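Local coordinates for protein nitrilotriacetate monooxygenase (Burkholderia pseudomallei, PDB 3SDO) that probably acts as a flavin-dependent monooxygenase of the NtaA/SnaA/DszA family, using FMN and molecular oxygen to oxidise its substrate, at residues 26-31 against 292-297. Sequence-based numbering, arbitrary orientation.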
ATOM      1  N   TRP A  26       1.794  21.734  -8.820  1.00 20.49           N
ATOM      2  CA  TRP A  26       3.228  21.617  -8.466  1.00 20.76           C
ATOM      3  C   TRP A  26       3.987  22.939  -8.648  1.00 21.41           C
ATOM      4  O   TRP A  26       5.096  23.099  -8.111  1.00 21.25           O
ATOM      5  CB  TRP A  26       3.942  20.535  -9.289  1.00 20.69           C
ATOM      6  CG  TRP A  26       4.097  20.837 -10.756  1.00 20.80           C
ATOM      7  CD1 TRP A  26       3.181  20.583 -11.757  1.00 21.81           C
ATOM      8  CD2 TRP A  26       5.233  21.424 -11.401  1.00 22.70           C
ATOM      9  NE1 TRP A  26       3.668  20.998 -12.973  1.00 22.78           N
ATOM     10  CE2 TRP A  26       4.930  21.513 -12.790  1.00 22.06           C
ATOM     11  CE3 TRP A  26       6.476  21.873 -10.951  1.00 22.25           C
ATOM     12  CZ2 TRP A  26       5.826  22.032 -13.721  1.00 23.13           C
ATOM     13  CZ3 TRP A  26       7.365  22.419 -11.886  1.00 22.74           C
ATOM     14  CH2 TRP A  26       7.038  22.482 -13.254  1.00 23.44           C
ATOM     15  N   LYS A  27       3.430  23.836  -9.463  1.00 21.27           N
ATOM     16  CA  LYS A  27       4.027  25.151  -9.706  1.00 22.46           C
ATOM     17  C   LYS A  27       3.740  26.155  -8.583  1.00 22.35           C
ATOM     18  O   LYS A  27       4.396  27.197  -8.514  1.00 22.90           O
ATOM     19  CB  LYS A  27       3.511  25.783 -11.009  1.00 22.87           C
ATOM     20  CG  LYS A  27       3.718  25.008 -12.299  1.00 24.59           C
ATOM     21  CD  LYS A  27       3.326  25.921 -13.491  1.00 28.02           C
ATOM     22  CE  LYS A  27       3.229  25.178 -14.798  1.00 28.68           C
ATOM     23  NZ  LYS A  27       2.537  25.948 -15.905  1.00 25.15           N
ATOM     24  N   HIS A  28       2.730  25.897  -7.751  1.00 22.16           N
ATOM     25  CA  HIS A  28       2.338  26.886  -6.736  1.00 22.28           C
ATOM     26  C   HIS A  28       3.318  26.911  -5.565  1.00 22.71           C
ATOM     27  O   HIS A  28       3.657  25.845  -5.040  1.00 21.54           O
ATOM     28  CB  HIS A  28       0.918  26.639  -6.206  1.00 22.16           C
ATOM     29  CG  HIS A  28       0.335  27.851  -5.569  1.00 21.18           C
ATOM     30  ND1 HIS A  28       0.445  28.099  -4.222  1.00 21.08           N
ATOM     31  CD2 HIS A  28      -0.258  28.939  -6.112  1.00 21.85           C
ATOM     32  CE1 HIS A  28      -0.101  29.276  -3.956  1.00 24.35           C
ATOM     33  NE2 HIS A  28      -0.524  29.811  -5.089  1.00 20.70           N
ATOM     34  N   PRO A  29       3.760  28.124  -5.138  1.00 23.90           N
ATOM     35  CA  PRO A  29       4.753  28.225  -4.057  1.00 24.18           C
ATOM     36  C   PRO A  29       4.317  27.729  -2.684  1.00 23.73           C
ATOM     37  O   PRO A  29       5.162  27.537  -1.841  1.00 23.03           O
ATOM     38  CB  PRO A  29       5.081  29.727  -3.985  1.00 25.43           C
ATOM     39  CG  PRO A  29       4.009  30.425  -4.740  1.00 25.74           C
ATOM     40  CD  PRO A  29       3.437  29.445  -5.722  1.00 24.58           C
ATOM     41  N   SER A  30       3.023  27.528  -2.447  1.00 23.02           N
ATOM     42  CA  SER A  30       2.571  27.024  -1.148  1.00 21.79           C
ATOM     43  C   SER A  30       2.788  25.506  -0.951  1.00 21.22           C
ATOM     44  O   SER A  30       2.490  24.977   0.128  1.00 20.63           O
ATOM     45  CB  SER A  30       1.091  27.363  -0.935  1.00 21.80           C
ATOM     46  OG  SER A  30       0.220  26.563  -1.760  1.00 21.44           O
ATOM     47  N   VAL A  31       3.255  24.807  -1.986  1.00 20.53           N
ATOM     48  CA  VAL A  31       3.601  23.389  -1.876  1.00 20.43           C
ATOM     49  C   VAL A  31       5.020  23.145  -2.374  1.00 20.97           C
ATOM     50  O   VAL A  31       5.530  23.925  -3.169  1.00 21.17           O
ATOM     51  CB  VAL A  31       2.590  22.478  -2.658  1.00 19.88           C
ATOM     52  CG1 VAL A  31       1.148  22.697  -2.151  1.00 19.19           C
ATOM     53  CG2 VAL A  31       2.697  22.722  -4.169  1.00 19.48           C
ATOM     54  N   ARG A 292      -5.967  29.818 -11.779  1.00 26.01           N
ATOM     55  CA  ARG A 292      -6.096  29.889 -13.228  1.00 27.12           C
ATOM     56  C   ARG A 292      -4.721  29.947 -13.901  1.00 26.90           C
ATOM     57  O   ARG A 292      -4.449  29.175 -14.822  1.00 27.03           O
ATOM     58  CB  ARG A 292      -6.952  31.109 -13.618  1.00 27.58           C
ATOM     59  CG  ARG A 292      -7.154  31.355 -15.120  1.00 32.25           C
ATOM     60  CD  ARG A 292      -7.601  32.811 -15.391  1.00 37.34           C
ATOM     61  NE  ARG A 292      -6.552  33.751 -15.003  1.00 40.63           N
ATOM     62  CZ  ARG A 292      -6.684  35.072 -14.891  1.00 44.66           C
ATOM     63  NH1 ARG A 292      -7.833  35.682 -15.160  1.00 46.28           N
ATOM     64  NH2 ARG A 292      -5.629  35.796 -14.521  1.00 46.73           N
ATOM     65  N   ASP A 293      -3.849  30.834 -13.420  1.00 26.47           N
ATOM     66  CA  ASP A 293      -2.569  31.081 -14.093  1.00 27.11           C
ATOM     67  C   ASP A 293      -1.513  29.984 -13.891  1.00 26.43           C
ATOM     68  O   ASP A 293      -0.400  30.107 -14.392  1.00 26.64           O
ATOM     69  CB  ASP A 293      -1.995  32.432 -13.679  1.00 27.20           C
ATOM     70  CG  ASP A 293      -2.838  33.603 -14.174  1.00 29.84           C
ATOM     71  OD1 ASP A 293      -3.715  33.418 -15.052  1.00 29.64           O
ATOM     72  OD2 ASP A 293      -2.628  34.716 -13.669  1.00 31.41           O
ATOM     73  N   LEU A 294      -1.865  28.933 -13.170  1.00 25.64           N
ATOM     74  CA  LEU A 294      -1.047  27.722 -13.097  1.00 25.69           C
ATOM     75  C   LEU A 294      -0.940  27.044 -14.471  1.00 25.79           C
ATOM     76  O   LEU A 294       0.058  26.390 -14.770  1.00 24.77           O
ATOM     77  CB  LEU A 294      -1.641  26.734 -12.089  1.00 25.22           C
ATOM     78  CG  LEU A 294      -1.591  27.164 -10.613  1.00 25.88           C
ATOM     79  CD1 LEU A 294      -2.133  26.066  -9.719  1.00 26.47           C
ATOM     80  CD2 LEU A 294      -0.195  27.542 -10.182  1.00 27.94           C
ATOM     81  N   LEU A 295      -1.973  27.208 -15.291  1.00 25.67           N
ATOM     82  CA  LEU A 295      -1.889  26.879 -16.717  1.00 26.31           C
ATOM     83  C   LEU A 295      -1.283  28.080 -17.447  1.00 26.42           C
ATOM     84  O   LEU A 295      -1.846  29.184 -17.388  1.00 24.99           O
ATOM     85  CB  LEU A 295      -3.301  26.601 -17.254  1.00 26.97           C
ATOM     86  CG  LEU A 295      -3.452  25.747 -18.498  1.00 30.26           C
ATOM     87  CD1 LEU A 295      -2.897  24.381 -18.270  1.00 32.57           C
ATOM     88  CD2 LEU A 295      -4.920  25.650 -18.877  1.00 32.59           C
ATOM     89  N   SER A 296      -0.165  27.884 -18.146  1.00 25.98           N
ATOM     90  CA  SER A 296       0.414  28.960 -18.968  1.00 27.37           C
ATOM     91  C   SER A 296      -0.490  29.227 -20.196  1.00 28.25           C
ATOM     92  O   SER A 296      -1.300  28.382 -20.561  1.00 27.50           O
ATOM     93  CB  SER A 296       1.819  28.590 -19.464  1.00 27.76           C
ATOM     94  OG  SER A 296       1.766  27.473 -20.354  1.00 27.67           O
ATOM     95  N   PRO A 297      -0.349  30.397 -20.829  1.00 29.90           N
ATOM     96  CA  PRO A 297      -1.105  30.656 -22.061  1.00 31.08           C
ATOM     97  C   PRO A 297      -0.925  29.570 -23.133  1.00 31.84           C
ATOM     98  O   PRO A 297      -1.911  29.099 -23.704  1.00 31.09           O
ATOM     99  CB  PRO A 297      -0.573  32.004 -22.515  1.00 31.55           C
ATOM    100  CG  PRO A 297      -0.251  32.709 -21.237  1.00 31.69           C
ATOM    101  CD  PRO A 297       0.263  31.634 -20.300  1.00 30.61           C
TER
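Lys27 and Leu294 meet where two loops of the luciferase-like TIM barrel approach each other, their CA atoms 6.6 Å apart, one loop leaving strand 11-15 and the other, a type I turn from Arg292 to Leu295, joining helix 281-292 to helix 297-307. Beyond CG the Lys27 chain is extended, and this carries NZ across to the backbone of the turn, where it donates a 2.8 Å hydrogen bond to Leu294 O. The C=O...NZ angle is 156°, with the nitrogen tilted 24° from the carbonyl plane. Asn24 ND2 also donates to this oxygen, and NZ has a second partner in a salt bridge to Glu299, in helix 297-307. Ser296 is the N-cap of that helix, and its OG bonds to Glu299 too, so lysine and cap converge on one carboxylate. Nearer the backbone, Lys27 CG rests over the centre of the Trp26 ring, 3.7 Å above its plane, while the Trp26 ring meets Phe182 of the second subunit; the contact thus lies beside the dimer interface. Leu294 supplies the apolar half. Its CD2 rests against the backbone where Lys27 passes into His28, 4.2 Å from Lys27 CB and 4.1 Å from His28 N, and near the plane of the His28 imidazole at its edge. That ring is held at both nitrogens: NE2 bonds to Gln290 of helix 281-292, and on its other side ND1 accepts from Ser30 N and lies 2.9 Å from Ser30 OG, to which it is hydrogen-bonded.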